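Local coordinates for lipid-transfer protein (Thermomonospora curvata, PDB 6OK1) that is of unknown function but belongs to the thiolase superfamily, with N- and C-terminal thiolase-like regions in one chain, at residues D169-H180 against K317-I327. Numbering follows the deposited sequence.
Sequences DFGRVAVVDRKH and KDFIADGNLEI
Arg172 lies along Ile320 and Ala321 at the last turn of helix 316-321. Arg172 CB packs on Ile320 CG2 at 3.7 Å, CD runs over Ala321 CA, and NE, still beside Ala321, gives its N-H to water 1. The chain bends at CG-CD (chi3 -87°), turning the guanidinium back toward its own helix. There Arg172 NH2 donates to Asp169 OD1 at 2.8 Å in a salt bridge. That donor meets the carboxylate 41° above its plane. Water 1 also donates to Asp169 OD1 and to Lys317 O, tying the side chains of one helix to the backbone of the other. Asp169 CG rests 3.6 Å from Lys317 CB, while Thr166 N holds Asp169 OD2. Deeper in, Ile320 CD1 reaches Val173 CG2 at 3.9 Å, and Leu302 of helix 301-307 touches both side chains. Gly323 closes helix 316-321 in a Schellman motif and opens a type I turn, Gly323 to Glu326, that brings Leu325 and Glu326 against Val176. The fully extended Lys179 chain carries NZ to Glu326 OE1 (2.8 Å), a salt bridge between side chains that cross at about a right angle; NZ comes in from above the carboxylate plane. Water 2 joins the same OE1 to His180 NE2 and Ile327 N. Leu325 O faces the imidazole edge, 3.6 Å from His180 CE1, and the Ile327 and His180 side chains run antiparallel, CG1 of Ile327 beside NE2 of His180. The axes of 169-180 and 317-321 approach to 9.7 Å at 39°, and the following loop continues the contact along 169-180: helix-helix and helix-loop packing that joins the N- and C-terminal family regions of a thiolase-like fold.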
ATOM      1  N   ASP A 169       5.513 -32.977 -16.173  1.00 26.82           N
ATOM      2  CA  ASP A 169       5.664 -32.760 -14.733  1.00 28.60           C
ATOM      3  C   ASP A 169       4.859 -31.549 -14.277  1.00 29.11           C
ATOM      4  O   ASP A 169       4.174 -31.596 -13.249  1.00 27.63           O
ATOM      5  CB  ASP A 169       7.141 -32.597 -14.373  1.00 28.49           C
ATOM      6  CG  ASP A 169       7.929 -33.851 -14.622  1.00 32.01           C
ATOM      7  OD1 ASP A 169       7.424 -34.921 -14.243  1.00 30.51           O
ATOM      8  OD2 ASP A 169       9.030 -33.766 -15.207  1.00 28.26           O
ATOM      9  N   PHE A 170       4.908 -30.452 -15.038  1.00 26.69           N
ATOM     10  CA  PHE A 170       4.052 -29.311 -14.723  1.00 25.75           C
ATOM     11  C   PHE A 170       2.575 -29.679 -14.875  1.00 30.21           C
ATOM     12  O   PHE A 170       1.722 -29.236 -14.090  1.00 27.71           O
ATOM     13  CB  PHE A 170       4.399 -28.126 -15.638  1.00 21.45           C
ATOM     14  CG  PHE A 170       5.836 -27.669 -15.544  1.00 23.41           C
ATOM     15  CD1 PHE A 170       6.555 -27.767 -14.364  1.00 24.22           C
ATOM     16  CD2 PHE A 170       6.476 -27.138 -16.668  1.00 20.52           C
ATOM     17  CE1 PHE A 170       7.873 -27.326 -14.291  1.00 26.16           C
ATOM     18  CE2 PHE A 170       7.798 -26.707 -16.602  1.00 21.48           C
ATOM     19  CZ  PHE A 170       8.495 -26.794 -15.421  1.00 25.53           C
ATOM     20  N   GLY A 171       2.258 -30.482 -15.890  1.00 25.53           N
ATOM     21  CA  GLY A 171       0.888 -30.892 -16.120  1.00 24.76           C
ATOM     22  C   GLY A 171       0.292 -31.676 -14.969  1.00 26.64           C
ATOM     23  O   GLY A 171      -0.911 -31.567 -14.694  1.00 28.90           O
ATOM     24  N   ARG A 172       1.110 -32.465 -14.269  1.00 24.97           N
ATOM     25  CA  ARG A 172       0.569 -33.219 -13.141  1.00 25.16           C
ATOM     26  C   ARG A 172       0.017 -32.299 -12.074  1.00 26.52           C
ATOM     27  O   ARG A 172      -0.914 -32.678 -11.356  1.00 27.48           O
ATOM     28  CB  ARG A 172       1.629 -34.160 -12.569  1.00 27.20           C
ATOM     29  CG  ARG A 172       1.589 -35.487 -13.267  1.00 29.83           C
ATOM     30  CD  ARG A 172       2.573 -36.510 -12.705  1.00 32.32           C
ATOM     31  NE  ARG A 172       3.860 -36.361 -13.357  1.00 44.85           N
ATOM     32  CZ  ARG A 172       4.172 -36.901 -14.525  1.00 40.56           C
ATOM     33  NH1 ARG A 172       3.300 -37.654 -15.173  1.00 37.62           N
ATOM     34  NH2 ARG A 172       5.356 -36.673 -15.060  1.00 35.74           N
ATOM     35  N   VAL A 173       0.593 -31.101 -11.940  1.00 26.25           N
ATOM     36  CA  VAL A 173       0.064 -30.115 -11.011  1.00 23.43           C
ATOM     37  C   VAL A 173      -1.310 -29.672 -11.462  1.00 24.15           C
ATOM     38  O   VAL A 173      -2.241 -29.540 -10.655  1.00 25.77           O
ATOM     39  CB  VAL A 173       1.014 -28.909 -10.903  1.00 24.52           C
ATOM     40  CG1 VAL A 173       0.389 -27.823 -10.036  1.00 26.87           C
ATOM     41  CG2 VAL A 173       2.324 -29.320 -10.334  1.00 26.82           C
ATOM     42  N   ALA A 174      -1.443 -29.397 -12.754  1.00 23.72           N
ATOM     43  CA  ALA A 174      -2.731 -28.985 -13.297  1.00 24.69           C
ATOM     44  C   ALA A 174      -3.774 -30.074 -13.093  1.00 24.79           C
ATOM     45  O   ALA A 174      -4.911 -29.788 -12.703  1.00 25.33           O
ATOM     46  CB  ALA A 174      -2.586 -28.643 -14.781  1.00 26.20           C
ATOM     47  N   VAL A 175      -3.393 -31.329 -13.331  1.00 25.80           N
ATOM     48  CA  VAL A 175      -4.348 -32.433 -13.219  1.00 26.54           C
ATOM     49  C   VAL A 175      -4.839 -32.576 -11.785  1.00 25.03           C
ATOM     50  O   VAL A 175      -6.046 -32.727 -11.535  1.00 27.36           O
ATOM     51  CB  VAL A 175      -3.714 -33.739 -13.734  1.00 30.14           C
ATOM     52  CG1 VAL A 175      -4.638 -34.919 -13.485  1.00 28.42           C
ATOM     53  CG2 VAL A 175      -3.386 -33.626 -15.229  1.00 29.77           C
ATOM     54  N   VAL A 176      -3.923 -32.539 -10.808  1.00 25.97           N
ATOM     55  CA  VAL A 176      -4.374 -32.702  -9.423  1.00 27.29           C
ATOM     56  C   VAL A 176      -5.195 -31.494  -8.979  1.00 24.73           C
ATOM     57  O   VAL A 176      -6.227 -31.643  -8.314  1.00 25.40           O
ATOM     58  CB  VAL A 176      -3.189 -32.995  -8.477  1.00 26.92           C
ATOM     59  CG1 VAL A 176      -2.366 -31.751  -8.203  1.00 30.20           C
ATOM     60  CG2 VAL A 176      -3.696 -33.595  -7.144  1.00 34.37           C
ATOM     61  N   ASP A 177      -4.779 -30.276  -9.352  1.00 26.84           N
ATOM     62  CA  ASP A 177      -5.637 -29.124  -9.111  1.00 23.09           C
ATOM     63  C   ASP A 177      -7.049 -29.359  -9.640  1.00 29.39           C
ATOM     64  O   ASP A 177      -8.043 -29.094  -8.953  1.00 27.48           O
ATOM     65  CB  ASP A 177      -5.082 -27.872  -9.813  1.00 23.05           C
ATOM     66  CG  ASP A 177      -4.065 -27.094  -8.998  1.00 27.95           C
ATOM     67  OD1 ASP A 177      -3.884 -27.321  -7.794  1.00 25.49           O
ATOM     68  OD2 ASP A 177      -3.425 -26.203  -9.619  1.00 26.07           O
ATOM     69  N   ARG A 178      -7.156 -29.750 -10.910  1.00 24.50           N
ATOM     70  CA  ARG A 178      -8.476 -29.891 -11.514  1.00 25.89           C
ATOM     71  C   ARG A 178      -9.223 -31.091 -10.940  1.00 28.76           C
ATOM     72  O   ARG A 178     -10.453 -31.093 -10.896  1.00 26.93           O
ATOM     73  CB  ARG A 178      -8.336 -29.994 -13.035  1.00 24.71           C
ATOM     74  CG  ARG A 178      -7.904 -28.641 -13.686  1.00 27.22           C
ATOM     75  CD  ARG A 178      -9.020 -27.601 -13.683  1.00 27.23           C
ATOM     76  NE  ARG A 178     -10.091 -28.016 -14.588  1.00 26.91           N
ATOM     77  CZ  ARG A 178     -10.209 -27.647 -15.862  1.00 28.01           C
ATOM     78  NH1 ARG A 178      -9.352 -26.793 -16.414  1.00 29.13           N
ATOM     79  NH2 ARG A 178     -11.217 -28.132 -16.588  1.00 27.66           N
ATOM     80  N   LYS A 179      -8.503 -32.105 -10.475  1.00 25.28           N
ATOM     81  CA  LYS A 179      -9.174 -33.223  -9.811  1.00 26.13           C
ATOM     82  C   LYS A 179      -9.897 -32.740  -8.558  1.00 29.34           C
ATOM     83  O   LYS A 179     -11.065 -33.083  -8.305  1.00 29.97           O
ATOM     84  CB  LYS A 179      -8.151 -34.300  -9.463  1.00 27.26           C
ATOM     85  CG  LYS A 179      -8.716 -35.514  -8.713  1.00 31.76           C
ATOM     86  CD  LYS A 179      -7.620 -36.590  -8.593  1.00 36.65           C
ATOM     87  CE  LYS A 179      -8.111 -37.827  -7.900  1.00 84.62           C
ATOM     88  NZ  LYS A 179      -7.033 -38.845  -7.838  1.00 65.48           N
ATOM     89  N   HIS A 180      -9.219 -31.917  -7.768  1.00 29.05           N
ATOM     90  CA  HIS A 180      -9.819 -31.413  -6.544  1.00 29.22           C
ATOM     91  C   HIS A 180     -10.887 -30.375  -6.844  1.00 27.80           C
ATOM     92  O   HIS A 180     -11.910 -30.318  -6.154  1.00 29.77           O
ATOM     93  CB  HIS A 180      -8.736 -30.828  -5.639  1.00 24.80           C
ATOM     94  CG  HIS A 180      -7.738 -31.846  -5.175  1.00 28.82           C
ATOM     95  ND1 HIS A 180      -6.506 -31.505  -4.655  1.00 26.80           N
ATOM     96  CD2 HIS A 180      -7.797 -33.201  -5.145  1.00 30.81           C
ATOM     97  CE1 HIS A 180      -5.841 -32.607  -4.343  1.00 28.68           C
ATOM     98  NE2 HIS A 180      -6.608 -33.651  -4.618  1.00 31.44           N
ATOM     99  N   LYS A 317       9.570 -33.055  -9.156  1.00 25.12           N
ATOM    100  CA  LYS A 317       8.894 -33.823 -10.190  1.00 25.70           C
ATOM    101  C   LYS A 317       8.660 -35.254  -9.721  1.00 29.68           C
ATOM    102  O   LYS A 317       7.623 -35.860 -10.020  1.00 31.97           O
ATOM    103  CB  LYS A 317       9.707 -33.818 -11.483  1.00 27.98           C
ATOM    104  CG  LYS A 317      11.057 -34.533 -11.375  1.00 29.10           C
ATOM    105  CD  LYS A 317      11.888 -34.303 -12.656  1.00 31.29           C
ATOM    106  CE  LYS A 317      13.267 -34.961 -12.573  1.00 34.07           C
ATOM    107  NZ  LYS A 317      13.117 -36.438 -12.472  1.00 53.99           N
ATOM    108  N   ASP A 318       9.599 -35.787  -8.950  1.00 29.82           N
ATOM    109  CA  ASP A 318       9.470 -37.150  -8.433  1.00 33.21           C
ATOM    110  C   ASP A 318       8.466 -37.221  -7.286  1.00 30.75           C
ATOM    111  O   ASP A 318       7.652 -38.149  -7.224  1.00 36.42           O
ATOM    112  CB  ASP A 318      10.846 -37.641  -7.998  1.00 32.21           C
ATOM    113  CG  ASP A 318      11.874 -37.519  -9.100  1.00 53.20           C
ATOM    114  OD1 ASP A 318      11.638 -38.075 -10.186  1.00 41.04           O
ATOM    115  OD2 ASP A 318      12.903 -36.849  -8.904  1.00 46.68           O
ATOM    116  N   PHE A 319       8.506 -36.238  -6.382  1.00 32.68           N
ATOM    117  CA  PHE A 319       7.534 -36.135  -5.299  1.00 27.05           C
ATOM    118  C   PHE A 319       6.114 -36.101  -5.847  1.00 28.66           C
ATOM    119  O   PHE A 319       5.220 -36.770  -5.317  1.00 32.34           O
ATOM    120  CB  PHE A 319       7.855 -34.883  -4.472  1.00 29.99           C
ATOM    121  CG  PHE A 319       7.033 -34.717  -3.223  1.00 30.90           C
ATOM    122  CD1 PHE A 319       7.391 -35.353  -2.058  1.00 32.57           C
ATOM    123  CD2 PHE A 319       5.921 -33.881  -3.208  1.00 27.75           C
ATOM    124  CE1 PHE A 319       6.648 -35.186  -0.899  1.00 40.08           C
ATOM    125  CE2 PHE A 319       5.184 -33.701  -2.053  1.00 31.13           C
ATOM    126  CZ  PHE A 319       5.545 -34.347  -0.900  1.00 35.54           C
ATOM    127  N   ILE A 320       5.895 -35.351  -6.934  1.00 29.80           N
ATOM    128  CA  ILE A 320       4.557 -35.221  -7.507  1.00 24.76           C
ATOM    129  C   ILE A 320       4.159 -36.498  -8.251  1.00 29.00           C
ATOM    130  O   ILE A 320       3.034 -36.990  -8.120  1.00 36.32           O
ATOM    131  CB  ILE A 320       4.495 -33.994  -8.429  1.00 24.31           C
ATOM    132  CG1 ILE A 320       4.717 -32.740  -7.581  1.00 27.93           C
ATOM    133  CG2 ILE A 320       3.176 -33.951  -9.211  1.00 27.42           C
ATOM    134  CD1 ILE A 320       4.903 -31.460  -8.422  1.00 25.53           C
ATOM    135  N   ALA A 321       5.068 -37.037  -9.064  1.00 29.40           N
ATOM    136  CA  ALA A 321       4.753 -38.249  -9.817  1.00 32.31           C
ATOM    137  C   ALA A 321       4.409 -39.420  -8.904  1.00 34.25           C
ATOM    138  O   ALA A 321       3.627 -40.294  -9.297  1.00 36.78           O
ATOM    139  CB  ALA A 321       5.923 -38.622 -10.712  1.00 31.25           C
ATOM    140  N   ASP A 322       4.972 -39.456  -7.697  1.00 35.00           N
ATOM    141  CA  ASP A 322       4.680 -40.501  -6.716  1.00 34.37           C
ATOM    142  C   ASP A 322       3.315 -40.358  -6.046  1.00 37.30           C
ATOM    143  O   ASP A 322       2.973 -41.201  -5.211  1.00 39.24           O
ATOM    144  CB  ASP A 322       5.747 -40.520  -5.621  1.00 38.70           C
ATOM    145  CG  ASP A 322       7.099 -41.021  -6.113  1.00 66.92           C
ATOM    146  OD1 ASP A 322       7.201 -41.485  -7.262  1.00 50.10           O
ATOM    147  OD2 ASP A 322       8.071 -40.940  -5.342  1.00 48.92           O
ATOM    148  N   GLY A 323       2.550 -39.310  -6.348  1.00 32.59           N
ATOM    149  CA  GLY A 323       1.195 -39.172  -5.846  1.00 33.69           C
ATOM    150  C   GLY A 323       1.050 -38.455  -4.525  1.00 35.76           C
ATOM    151  O   GLY A 323       0.001 -38.577  -3.876  1.00 32.43           O
ATOM    152  N   ASN A 324       2.070 -37.708  -4.100  1.00 29.97           N
ATOM    153  CA  ASN A 324       2.071 -37.146  -2.759  1.00 32.06           C
ATOM    154  C   ASN A 324       1.146 -35.950  -2.632  1.00 33.46           C
ATOM    155  O   ASN A 324       0.808 -35.571  -1.505  1.00 32.34           O
ATOM    156  CB  ASN A 324       3.482 -36.727  -2.340  1.00 27.10           C
ATOM    157  CG  ASN A 324       4.352 -37.891  -1.953  1.00 42.47           C
ATOM    158  OD1 ASN A 324       4.190 -38.464  -0.884  1.00 42.13           O
ATOM    159  ND2 ASN A 324       5.295 -38.230  -2.811  1.00 36.64           N
ATOM    160  N   LEU A 325       0.741 -35.339  -3.741  1.00 32.98           N
ATOM    161  CA  LEU A 325      -0.188 -34.218  -3.655  1.00 28.16           C
ATOM    162  C   LEU A 325      -1.640 -34.659  -3.594  1.00 31.77           C
ATOM    163  O   LEU A 325      -2.523 -33.810  -3.424  1.00 30.35           O
ATOM    164  CB  LEU A 325      -0.011 -33.275  -4.846  1.00 27.78           C
ATOM    165  CG  LEU A 325       1.381 -32.676  -5.033  1.00 32.37           C
ATOM    166  CD1 LEU A 325       1.369 -31.625  -6.120  1.00 28.08           C
ATOM    167  CD2 LEU A 325       1.934 -32.104  -3.736  1.00 34.93           C
ATOM    168  N   GLU A 326      -1.907 -35.950  -3.756  1.00 30.90           N
ATOM    169  CA  GLU A 326      -3.261 -36.475  -3.759  1.00 32.13           C
ATOM    170  C   GLU A 326      -3.826 -36.502  -2.342  1.00 34.79           C
ATOM    171  O   GLU A 326      -3.087 -36.497  -1.354  1.00 34.85           O
ATOM    172  CB  GLU A 326      -3.283 -37.893  -4.337  1.00 39.34           C
ATOM    173  CG  GLU A 326      -2.725 -38.019  -5.746  1.00 34.28           C
ATOM    174  CD  GLU A 326      -3.702 -37.582  -6.826  1.00 33.86           C
ATOM    175  OE1 GLU A 326      -4.913 -37.491  -6.540  1.00 40.84           O
ATOM    176  OE2 GLU A 326      -3.252 -37.353  -7.966  1.00 36.77           O
ATOM    177  N   ILE A 327      -5.159 -36.589  -2.255  1.00 33.99           N
ATOM    178  CA  ILE A 327      -5.851 -36.624  -0.962  1.00 42.97           C
ATOM    179  C   ILE A 327      -5.318 -37.749  -0.084  1.00 60.05           C
ATOM    180  O   ILE A 327      -5.218 -37.607   1.141  1.00 53.58           O
ATOM    181  CB  ILE A 327      -7.373 -36.751  -1.171  1.00 56.95           C
ATOM    182  CG1 ILE A 327      -7.941 -35.444  -1.727  1.00 45.66           C
ATOM    183  CG2 ILE A 327      -8.083 -37.119   0.137  1.00 57.10           C
ATOM    184  CD1 ILE A 327      -9.382 -35.554  -2.205  1.00115.66           C
TER
HETATM  185  O   HOH W   1       5.882 -35.114 -12.095  1.00 34.39           O
HETATM  186  O   HOH W   2      -6.537 -36.363  -4.762  1.00 33.64           O